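Local coordinates for hypothetical glycoside hydrolase (Bacteroides vulgatus, PDB 3S30), which is of unknown function but is a putative glycoside hydrolase, with a galactose-binding-like domain that suggests a role in carbohydrate metabolism, at residues A[218-229]-A[243-252]. Numbering follows the deposited sequence.
Sequences PIKLVGYYKYKA and KDVFNIYALF
Phe246 turns the CD2 edge of its ring onto one face of the Tyr227 ring, an edge-to-face pair with centroids 4.8 Å apart and planes at 56°. Its CB lies over the same face, 3.9 Å from the Tyr227 ring centroid in a CH-pi contact; the next atom along that edge, CE2, comes 3.7 Å from Tyr225 CE2, and the ring tip CZ lies over one face of Tyr225. The Phe246 and Tyr225 rings meet obliquely, completing a cluster of three aromatics. Farther along, Leu221 CD2 packs against Ile248 CG2 at 3.8 Å and also touches the Ala250 methyl. At the end of the contact, Pro218 CD sits over the centre of the Phe252 ring, 3.8 Å from its centroid. Strands 218-228 and 247-252 run nearly antiparallel (156°), their axes 8.4 Å apart at closest, and no hydrogen bond joins the two segments: this is face-to-face packing across the core of a beta-sandwich, consistent with a galactose-binding-like domain. With CG anti to the backbone N (chi1 -173°), Tyr227 reaches over to the backbone of Asp244 and Val245, and its OH is hydrogen-bonded to Ala325 O. A leucine here, with neither ring nor hydroxyl, would probably leave the Phe246 edge without a face to pack on and Ala325 O without its mate. Tyr225 OH is held by His286 O, while Asp244 OD2 bonds to Ser326, Ser338 and the backbone N of Ala335.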
loop_
_atom_site.group_PDB
_atom_site.type_symbol
_atom_site.label_atom_id
_atom_site.label_comp_id
_atom_site.label_asym_id
_atom_site.label_seq_id
_atom_site.Cartn_x
_atom_site.Cartn_y
_atom_site.Cartn_z
ATOM N N PRO A 218 9.740 -2.760 -14.770
ATOM C CA PRO A 218 9.408 -1.377 -14.418
ATOM C C PRO A 218 10.649 -0.539 -14.205
ATOM O O PRO A 218 11.648 -1.045 -13.693
ATOM C CB PRO A 218 8.640 -1.521 -13.103
ATOM C CG PRO A 218 9.159 -2.763 -12.491
ATOM C CD PRO A 218 9.473 -3.690 -13.653
ATOM N N ILE A 219 10.597 0.728 -14.600
ATOM C CA ILE A 219 11.734 1.618 -14.390
ATOM C C ILE A 219 11.414 2.745 -13.421
ATOM O O ILE A 219 12.273 3.135 -12.639
ATOM C CB ILE A 219 12.355 2.157 -15.725
ATOM C CG1 ILE A 219 11.295 2.713 -16.678
ATOM C CG2 ILE A 219 13.138 1.056 -16.425
ATOM C CD1 ILE A 219 11.874 3.159 -18.012
ATOM N N LYS A 220 10.194 3.270 -13.439
ATOM C CA LYS A 220 9.844 4.293 -12.456
ATOM C C LYS A 220 8.380 4.311 -12.049
ATOM O O LYS A 220 7.486 3.879 -12.805
ATOM C CB LYS A 220 10.331 5.685 -12.897
ATOM C CG LYS A 220 9.814 6.169 -14.220
ATOM C CD LYS A 220 10.543 7.433 -14.690
ATOM C CE LYS A 220 11.860 7.095 -15.401
ATOM N NZ LYS A 220 12.643 8.304 -15.802
ATOM N N LEU A 221 8.165 4.772 -10.818
ATOM C CA LEU A 221 6.834 4.952 -10.261
ATOM C C LEU A 221 6.599 6.445 -10.144
ATOM O O LEU A 221 7.310 7.134 -9.409
ATOM C CB LEU A 221 6.722 4.281 -8.870
ATOM C CG LEU A 221 5.350 4.384 -8.170
ATOM C CD1 LEU A 221 4.273 3.574 -8.915
ATOM C CD2 LEU A 221 5.436 3.951 -6.710
ATOM N N VAL A 222 5.621 6.952 -10.887
ATOM C CA VAL A 222 5.333 8.372 -10.875
ATOM C C VAL A 222 3.894 8.561 -10.419
ATOM O O VAL A 222 3.053 7.712 -10.663
ATOM C CB VAL A 222 5.588 9.060 -12.265
ATOM C CG1 VAL A 222 6.988 8.735 -12.792
ATOM C CG2 VAL A 222 4.550 8.660 -13.278
ATOM N N GLY A 223 3.638 9.678 -9.744
ATOM C CA GLY A 223 2.305 10.033 -9.284
ATOM C C GLY A 223 2.334 11.369 -8.573
ATOM O O GLY A 223 3.344 12.062 -8.599
ATOM N N TYR A 224 1.224 11.722 -7.939
ATOM C CA TYR A 224 1.085 12.991 -7.228
ATOM C C TYR A 224 0.547 12.716 -5.833
ATOM O O TYR A 224 -0.264 11.814 -5.669
ATOM C CB TYR A 224 0.130 13.929 -7.975
ATOM C CG TYR A 224 0.692 14.467 -9.271
ATOM C CD1 TYR A 224 0.714 13.681 -10.421
ATOM C CD2 TYR A 224 1.205 15.766 -9.350
ATOM C CE1 TYR A 224 1.232 14.162 -11.613
ATOM C CE2 TYR A 224 1.731 16.258 -10.533
ATOM C CZ TYR A 224 1.740 15.455 -11.664
ATOM O OH TYR A 224 2.243 15.942 -12.848
ATOM N N TYR A 225 1.001 13.488 -4.842
ATOM C CA TYR A 225 0.508 13.352 -3.470
ATOM C C TYR A 225 0.215 14.695 -2.765
ATOM O O TYR A 225 0.646 15.770 -3.203
ATOM C CB TYR A 225 1.506 12.534 -2.627
ATOM C CG TYR A 225 2.628 13.355 -2.032
ATOM C CD1 TYR A 225 3.806 13.562 -2.721
ATOM C CD2 TYR A 225 2.503 13.926 -0.766
ATOM C CE1 TYR A 225 4.836 14.325 -2.177
ATOM C CE2 TYR A 225 3.517 14.678 -0.216
ATOM C CZ TYR A 225 4.684 14.877 -0.922
ATOM O OH TYR A 225 5.689 15.639 -0.374
ATOM N N LYS A 226 -0.555 14.591 -1.685
ATOM C CA LYS A 226 -0.671 15.610 -0.654
ATOM C C LYS A 226 -0.538 14.855 0.667
ATOM O O LYS A 226 -0.964 13.700 0.767
ATOM C CB LYS A 226 -2.038 16.309 -0.693
ATOM C CG LYS A 226 -2.367 17.116 -1.952
ATOM C CD LYS A 226 -3.702 17.826 -1.775
ATOM C CE LYS A 226 -4.070 18.684 -2.971
ATOM N NZ LYS A 226 -5.433 19.312 -2.870
ATOM N N TYR A 227 0.057 15.489 1.675
ATOM C CA TYR A 227 0.249 14.848 2.970
ATOM C C TYR A 227 0.178 15.844 4.091
ATOM O O TYR A 227 0.737 16.945 4.007
ATOM C CB TYR A 227 1.599 14.137 3.055
ATOM C CG TYR A 227 1.783 13.303 4.330
ATOM C CD1 TYR A 227 0.977 12.198 4.590
ATOM C CD2 TYR A 227 2.748 13.631 5.261
ATOM C CE1 TYR A 227 1.136 11.450 5.746
ATOM C CE2 TYR A 227 2.928 12.880 6.408
ATOM C CZ TYR A 227 2.129 11.787 6.643
ATOM O OH TYR A 227 2.321 11.053 7.789
ATOM N N LYS A 228 -0.517 15.437 5.141
ATOM C CA LYS A 228 -0.626 16.195 6.370
ATOM C C LYS A 228 -0.534 15.155 7.508
ATOM O O LYS A 228 -1.331 14.223 7.566
ATOM C CB LYS A 228 -1.948 16.972 6.355
ATOM C CG LYS A 228 -2.436 17.554 7.679
ATOM C CD LYS A 228 -1.733 18.833 8.052
ATOM C CE LYS A 228 -2.534 19.622 9.090
ATOM N NZ LYS A 228 -1.891 20.934 9.386
ATOM N N ALA A 229 0.480 15.291 8.357
ATOM C CA ALA A 229 0.607 14.479 9.564
ATOM C C ALA A 229 -0.542 14.770 10.553
ATOM O O ALA A 229 -1.050 15.881 10.596
ATOM C CB ALA A 229 1.968 14.734 10.228
ATOM N N LYS A 243 6.347 14.075 14.432
ATOM C CA LYS A 243 5.778 14.355 13.130
ATOM C C LYS A 243 5.781 13.044 12.343
ATOM O O LYS A 243 6.843 12.502 12.031
ATOM C CB LYS A 243 6.594 15.449 12.430
ATOM C CG LYS A 243 5.848 16.189 11.338
ATOM C CD LYS A 243 4.789 17.147 11.902
ATOM C CE LYS A 243 5.415 18.355 12.611
ATOM N NZ LYS A 243 4.399 19.345 13.068
ATOM N N ASP A 244 4.584 12.534 12.059
ATOM C CA ASP A 244 4.418 11.303 11.295
ATOM C C ASP A 244 4.938 11.488 9.869
ATOM O O ASP A 244 4.863 12.598 9.308
ATOM C CB ASP A 244 2.934 10.909 11.246
ATOM C CG ASP A 244 2.716 9.423 10.941
ATOM O OD1 ASP A 244 3.703 8.657 10.753
ATOM O OD2 ASP A 244 1.530 9.030 10.890
ATOM N N VAL A 245 5.486 10.417 9.297
ATOM C CA VAL A 245 5.871 10.427 7.889
ATOM C C VAL A 245 5.200 9.262 7.186
ATOM O O VAL A 245 4.847 8.257 7.813
ATOM C CB VAL A 245 7.433 10.431 7.669
ATOM C CG1 VAL A 245 8.098 11.575 8.490
ATOM C CG2 VAL A 245 8.072 9.061 8.003
ATOM N N PHE A 246 4.989 9.429 5.887
ATOM C CA PHE A 246 4.311 8.438 5.074
ATOM C C PHE A 246 5.338 7.637 4.289
ATOM O O PHE A 246 6.515 7.981 4.276
ATOM C CB PHE A 246 3.322 9.121 4.124
ATOM C CG PHE A 246 3.968 9.923 2.996
ATOM C CD1 PHE A 246 4.257 9.326 1.778
ATOM C CD2 PHE A 246 4.217 11.279 3.141
ATOM C CE1 PHE A 246 4.815 10.063 0.727
ATOM C CE2 PHE A 246 4.771 12.022 2.096
ATOM C CZ PHE A 246 5.072 11.408 0.891
ATOM N N ASN A 247 4.896 6.581 3.618
ATOM C CA ASN A 247 5.808 5.819 2.772
ATOM C C ASN A 247 5.175 5.525 1.421
ATOM O O ASN A 247 3.975 5.350 1.314
ATOM C CB ASN A 247 6.281 4.525 3.466
ATOM C CG ASN A 247 7.614 4.000 2.902
ATOM O OD1 ASN A 247 8.167 4.562 1.964
ATOM N ND2 ASN A 247 8.110 2.909 3.464
ATOM N N ILE A 248 6.007 5.529 0.390
ATOM C CA ILE A 248 5.636 5.068 -0.940
ATOM C C ILE A 248 6.825 4.266 -1.457
ATOM O O ILE A 248 7.972 4.737 -1.414
ATOM C CB ILE A 248 5.352 6.247 -1.912
ATOM C CG1 ILE A 248 4.120 7.044 -1.468
ATOM C CG2 ILE A 248 5.147 5.748 -3.366
ATOM C CD1 ILE A 248 3.763 8.208 -2.447
ATOM N N TYR A 249 6.554 3.051 -1.925
ATOM C CA TYR A 249 7.564 2.253 -2.611
ATOM C C TYR A 249 6.950 1.193 -3.538
ATOM O O TYR A 249 5.736 0.956 -3.543
ATOM C CB TYR A 249 8.518 1.599 -1.607
ATOM C CG TYR A 249 7.903 0.544 -0.713
ATOM C CD1 TYR A 249 7.270 0.895 0.472
ATOM C CD2 TYR A 249 7.990 -0.810 -1.030
ATOM C CE1 TYR A 249 6.727 -0.057 1.305
ATOM C CE2 TYR A 249 7.432 -1.775 -0.202
ATOM C CZ TYR A 249 6.793 -1.387 0.964
ATOM O OH TYR A 249 6.239 -2.325 1.809
ATOM N N ALA A 250 7.814 0.565 -4.331
ATOM C CA ALA A 250 7.397 -0.484 -5.245
ATOM C C ALA A 250 8.470 -1.549 -5.292
ATOM O O ALA A 250 9.659 -1.253 -5.140
ATOM C CB ALA A 250 7.138 0.079 -6.639
ATOM N N LEU A 251 8.037 -2.785 -5.514
ATOM C CA LEU A 251 8.915 -3.938 -5.503
ATOM C C LEU A 251 8.814 -4.665 -6.840
ATOM O O LEU A 251 7.750 -4.697 -7.460
ATOM C CB LEU A 251 8.496 -4.886 -4.374
ATOM C CG LEU A 251 8.415 -4.294 -2.963
ATOM C CD1 LEU A 251 7.690 -5.246 -2.023
ATOM C CD2 LEU A 251 9.799 -3.976 -2.430
ATOM N N PHE A 252 9.934 -5.236 -7.276
ATOM C CA PHE A 252 9.974 -6.130 -8.427
ATOM C C PHE A 252 10.854 -7.303 -8.040
ATOM O O PHE A 252 12.036 -7.119 -7.709
ATOM C CB PHE A 252 10.560 -5.402 -9.642
ATOM C CG PHE A 252 10.571 -6.221 -10.900
ATOM C CD1 PHE A 252 9.389 -6.743 -11.419
ATOM C CD2 PHE A 252 11.764 -6.459 -11.580
ATOM C CE1 PHE A 252 9.398 -7.501 -12.590
ATOM C CE2 PHE A 252 11.783 -7.211 -12.750
ATOM C CZ PHE A 252 10.600 -7.735 -13.253
#